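Local coordinates for Lip_vut3, C2L (Metagenome, PDB 6NKD), which hydrolyses lipid esters as a lipase of the GDSL family from the goat rumen metagenome, at the interface of chains A and B and the interface of chains C and B. Numbering follows the deposited sequence. Chains: chain A/B/C, Lip_vut3, C2L.

Contact 1: the interface of chains A and B. Residues chain A 62-63; chain B 90, 94.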
# COMPACT_ATOMS: atom_id res chain seq x y z
N GLU A 62 0.26 -16.17 21.45
CA GLU A 62 0.91 -16.70 20.26
C GLU A 62 2.33 -17.12 20.61
O GLU A 62 3.05 -16.36 21.27
CB GLU A 62 0.92 -15.66 19.14
CG GLU A 62 0.77 -16.23 17.74
CD GLU A 62 -0.68 -16.48 17.38
OE1 GLU A 62 -1.57 -15.86 18.01
OE2 GLU A 62 -0.94 -17.28 16.46
N PRO A 63 2.78 -18.30 20.18
CA PRO A 63 4.12 -18.75 20.59
C PRO A 63 5.24 -17.86 20.08
O PRO A 63 6.19 -17.58 20.83
CB PRO A 63 4.21 -20.17 20.01
CG PRO A 63 3.22 -20.18 18.89
CD PRO A 63 2.10 -19.28 19.32
N ILE B 90 -3.66 -18.34 9.95
CA ILE B 90 -3.18 -18.63 11.29
C ILE B 90 -3.75 -19.96 11.78
O ILE B 90 -3.06 -20.74 12.45
CB ILE B 90 -3.52 -17.48 12.26
CG1 ILE B 90 -2.93 -16.16 11.75
CG2 ILE B 90 -2.98 -17.78 13.65
CD1 ILE B 90 -3.36 -14.96 12.55
N GLU B 94 -1.57 -23.30 13.04
CA GLU B 94 -1.66 -23.68 14.44
C GLU B 94 -2.82 -24.62 14.75
O GLU B 94 -2.88 -25.14 15.88
CB GLU B 94 -1.76 -22.43 15.33
CG GLU B 94 -0.59 -21.48 15.16
CD GLU B 94 -0.57 -20.36 16.18
OE1 GLU B 94 -1.62 -20.13 16.82
OE2 GLU B 94 0.49 -19.72 16.35

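Contact 2: the interface of chains A and B. Residues chain A 16, 49, 188-189; chain B 55, 58.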
# COMPACT_ATOMS: atom_id res chain seq x y z
N VAL A 16 1.20 4.93 10.66
CA VAL A 16 0.31 5.49 9.65
C VAL A 16 0.22 6.99 9.84
O VAL A 16 0.07 7.49 10.96
CB VAL A 16 -1.07 4.82 9.73
CG1 VAL A 16 -2.02 5.43 8.71
CG2 VAL A 16 -0.95 3.32 9.52
N SER A 49 -3.47 -1.95 11.46
CA SER A 49 -4.55 -0.99 11.59
C SER A 49 -5.84 -1.69 12.01
O SER A 49 -6.16 -2.77 11.51
CB SER A 49 -4.76 -0.23 10.28
OG SER A 49 -3.60 0.53 9.96
N VAL A 188 -6.61 12.55 12.04
CA VAL A 188 -6.73 11.65 13.18
C VAL A 188 -5.40 10.94 13.42
O VAL A 188 -5.05 10.64 14.57
CB VAL A 188 -7.87 10.63 12.98
CG1 VAL A 188 -9.21 11.34 12.84
CG2 VAL A 188 -7.61 9.77 11.76
N HIS A 189 -4.65 10.66 12.34
CA HIS A 189 -3.37 9.99 12.56
C HIS A 189 -2.24 11.01 12.60
O HIS A 189 -2.32 12.06 11.96
CB HIS A 189 -3.10 8.96 11.45
CG HIS A 189 -3.90 7.71 11.60
ND1 HIS A 189 -5.06 7.47 10.89
CD2 HIS A 189 -3.72 6.62 12.39
CE1 HIS A 189 -5.55 6.29 11.22
NE2 HIS A 189 -4.75 5.76 12.14
N GLU B 55 -9.19 2.14 8.69
CA GLU B 55 -8.52 3.16 7.90
C GLU B 55 -9.52 3.96 7.07
O GLU B 55 -9.36 5.17 6.89
CB GLU B 55 -7.46 2.53 7.00
CG GLU B 55 -6.26 3.43 6.77
CD GLU B 55 -5.25 3.34 7.89
OE1 GLU B 55 -4.42 2.40 7.87
OE2 GLU B 55 -5.28 4.20 8.80
N ALA B 58 -11.09 6.62 8.96
CA ALA B 58 -10.16 7.73 9.12
C ALA B 58 -10.00 8.52 7.83
O ALA B 58 -9.82 9.74 7.86
CB ALA B 58 -8.81 7.22 9.61

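Contact 3: the interface of chains C and B. Residues chain C 17, 19, 184-186; chain B 85, 88-89, 188.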
# COMPACT_ATOMS: atom_id res chain seq x y z
N GLY C 17 0.54 -15.06 3.29
CA GLY C 17 0.28 -16.47 3.16
C GLY C 17 0.48 -17.26 4.44
O GLY C 17 -0.23 -18.24 4.67
N GLY C 19 -0.03 -16.08 7.46
CA GLY C 19 -0.91 -15.59 8.49
C GLY C 19 -0.39 -14.32 9.14
O GLY C 19 0.78 -13.95 8.99
N SER C 184 0.45 -21.51 0.64
CA SER C 184 -0.69 -21.22 1.49
C SER C 184 -1.99 -21.62 0.79
O SER C 184 -1.99 -22.13 -0.33
CB SER C 184 -0.70 -19.74 1.86
OG SER C 184 -1.89 -19.39 2.55
N ILE C 185 -3.11 -21.39 1.47
CA ILE C 185 -4.40 -21.75 0.90
C ILE C 185 -4.73 -20.89 -0.32
O ILE C 185 -5.56 -21.29 -1.14
CB ILE C 185 -5.52 -21.65 1.96
CG1 ILE C 185 -5.59 -20.24 2.54
CG2 ILE C 185 -5.29 -22.67 3.06
CD1 ILE C 185 -6.71 -20.05 3.54
N ASP C 186 -4.10 -19.72 -0.45
CA ASP C 186 -4.26 -18.92 -1.66
C ASP C 186 -3.44 -19.46 -2.83
O ASP C 186 -3.66 -19.02 -3.96
CB ASP C 186 -3.87 -17.46 -1.39
CG ASP C 186 -2.44 -17.31 -0.92
OD1 ASP C 186 -1.73 -18.33 -0.77
OD2 ASP C 186 -2.03 -16.16 -0.68
N LEU B 85 -8.99 -14.07 5.61
CA LEU B 85 -7.95 -14.86 4.95
C LEU B 85 -6.76 -15.04 5.87
O LEU B 85 -6.29 -16.17 6.09
CB LEU B 85 -7.53 -14.19 3.64
CG LEU B 85 -7.18 -15.06 2.44
CD1 LEU B 85 -6.61 -14.21 1.31
CD2 LEU B 85 -6.22 -16.19 2.79
N LEU B 88 -7.71 -17.43 8.73
CA LEU B 88 -7.65 -18.83 8.33
C LEU B 88 -6.21 -19.32 8.23
O LEU B 88 -5.90 -20.45 8.62
CB LEU B 88 -8.37 -19.03 7.00
CG LEU B 88 -9.90 -18.97 7.03
CD1 LEU B 88 -10.44 -18.60 5.66
CD2 LEU B 88 -10.46 -20.31 7.48
N GLU B 89 -5.32 -18.47 7.71
CA GLU B 89 -3.92 -18.85 7.57
C GLU B 89 -3.26 -19.09 8.92
O GLU B 89 -2.38 -19.95 9.03
CB GLU B 89 -3.16 -17.79 6.78
CG GLU B 89 -3.57 -17.70 5.31
CD GLU B 89 -3.03 -16.46 4.63
OE1 GLU B 89 -2.65 -15.51 5.34
OE2 GLU B 89 -2.98 -16.44 3.38
N VAL B 188 -8.38 -16.83 -4.77
CA VAL B 188 -8.85 -15.99 -3.68
C VAL B 188 -9.47 -14.69 -4.17
O VAL B 188 -10.31 -14.12 -3.46
CB VAL B 188 -7.73 -15.69 -2.66
CG1 VAL B 188 -7.37 -16.95 -1.90
CG2 VAL B 188 -6.51 -15.11 -3.37

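Contact 1: the interface of chains A and B
The carboxylates of A:Glu62 and B:Glu94 lie nearly parallel, planes 20° apart, but are displaced along their planes and do not stack. A:Glu62 OE2 stands before the two oxygens of B:Glu94, raised to one side of that carboxylate's plane, while the ring carbon CD of A:Pro63 comes to B:Glu94 OE2 from the other side, 3.4 Å away. The A:Glu62 carboxylate has B:Glu94 to one side of its plane and B:Ile90 to the other, where the methyl CG2 lies 3.5 Å from A:Glu62 OE2. That same oxygen is 2.8 Å from B:Glu94 OE2 and 2.9 Å from B:Glu94 OE1. Two carboxylate oxygens can only accept, so the pair is modelled as a clash and is doubtful at this resolution; a shared proton could relieve it, but the structure does not show one. A bend at chi2 (83°) turns the A:Glu62 carboxylate towards chain B, whereas B:Glu94, the last residue of helix 81-94, reaches out with an extended chain beyond CG. The carboxyl end of that helix would probably add to the negative potential here. The patch brings this helix end against the start of helix 63-71, a small and probably weak part of an A–B interface that may reflect crystal packing.

Contact 2: the interface of chains A and B
Helix 53-59 of chain B presents B:Glu55 and B:Ala58 to loops of chain A that carry A:Val16, A:Ser49, A:Val188 and A:His189. In this GDSL (SGNH) hydrolase A:His189 is the histidine of the catalytic triad, completed by A:Ser11 and A:Asp186, so B:Glu55 lies beside the catalytic centre of the neighbouring copy. The hydroxyl OG of A:Ser49 donates a hydrogen bond of 2.9 Å to B:Glu55 OE1, meeting it on the syn side but 34° out of the carboxylate plane. Because A:Gly50, a likely substrate-binding residue, follows A:Ser49, this arrangement may hinder substrate entry. The other oxygen, B:Glu55 OE2, sits to one side of the imidazole plane, off its CE1 corner, with the ring and carboxylate planes 62° apart; it lies 3.7 Å from A:His189 NE2, and no hydrogen bond joins them. A:Val16 covers the same side of the ring, its CG1 4.1 Å above the centre, and this methyl also comes within 3.5 Å of B:Glu55 OE2. The glutamate gets there by a bend at chi2 (83°), which swings its carboxylate between the serine, the valine and the histidine. With an alanine in place of this glutamate, A:Ser49 OG is likely to lose this acceptor, and a gap to open beside A:Val16 and the imidazole. One helical turn further on, B:Ala58 CB packs 3.5 Å from A:Val188 CG2 and 3.8 Å from A:His189 CE1.

Contact 3: the interface of chains C and B
C:Gly17 and C:Gly19, both with positive phi (110° and 105°), leave the loop backbone bare at these two positions, and B:Glu89 of helix 81-94 lies along it. The glutamate chain, extended beyond CG, passes close to the peptide of C:Gly17, while its CB packs 3.6 Å from C:Gly19 CA. The carboxylate oxygen B:Glu89 OE2 takes a weak hydrogen bond of 3.3 Å from the hydroxyl OG of C:Ser184. This hydroxyl also donates to C:Gly17 O at 2.9 Å, in the carbonyl plane and on a lone pair; since it has one hydrogen to give, the internal bond probably prevails and fixes the serine against the glycine loop. Beside this polar patch, C:Ile185 puts its terminal methyl CD1 on the helix, 4.0 Å from B:Leu85 CD2, the two side chains running antiparallel alongside one another. Its approach to B:Leu88 is nearly perpendicular, and there CD1 meets CB. C:Asp186, the acid of the catalytic triad, contributes its aliphatic part, so the interface runs up to the active-site loop of chain C. A chi1 of 59° sends its carboxylate away from B:Val188, and the C:Asp186 CB methylene is what meets the methyl B:Val188 CG1, 3.6 Å away.

Contact 1 and contact 3 lie about 14 Å apart between their C-alpha centres and share helix 81-94 of chain B, which touches chain A with its last turns and chain C with its middle. Measured likewise, contact 2 is about 27 Å from contact 1 and about 25 Å from contact 3. A:Val188 takes part in contact 2 and its copy B:Val188 in contact 3. Contacts 2 and 3 each engage a catalytic residue, whereas the centre of contact 1 is about 21 Å from A:Ser11. The C–B interface is two-fold symmetric and the A–B interface is not; whether either forms in solution the structure alone does not show.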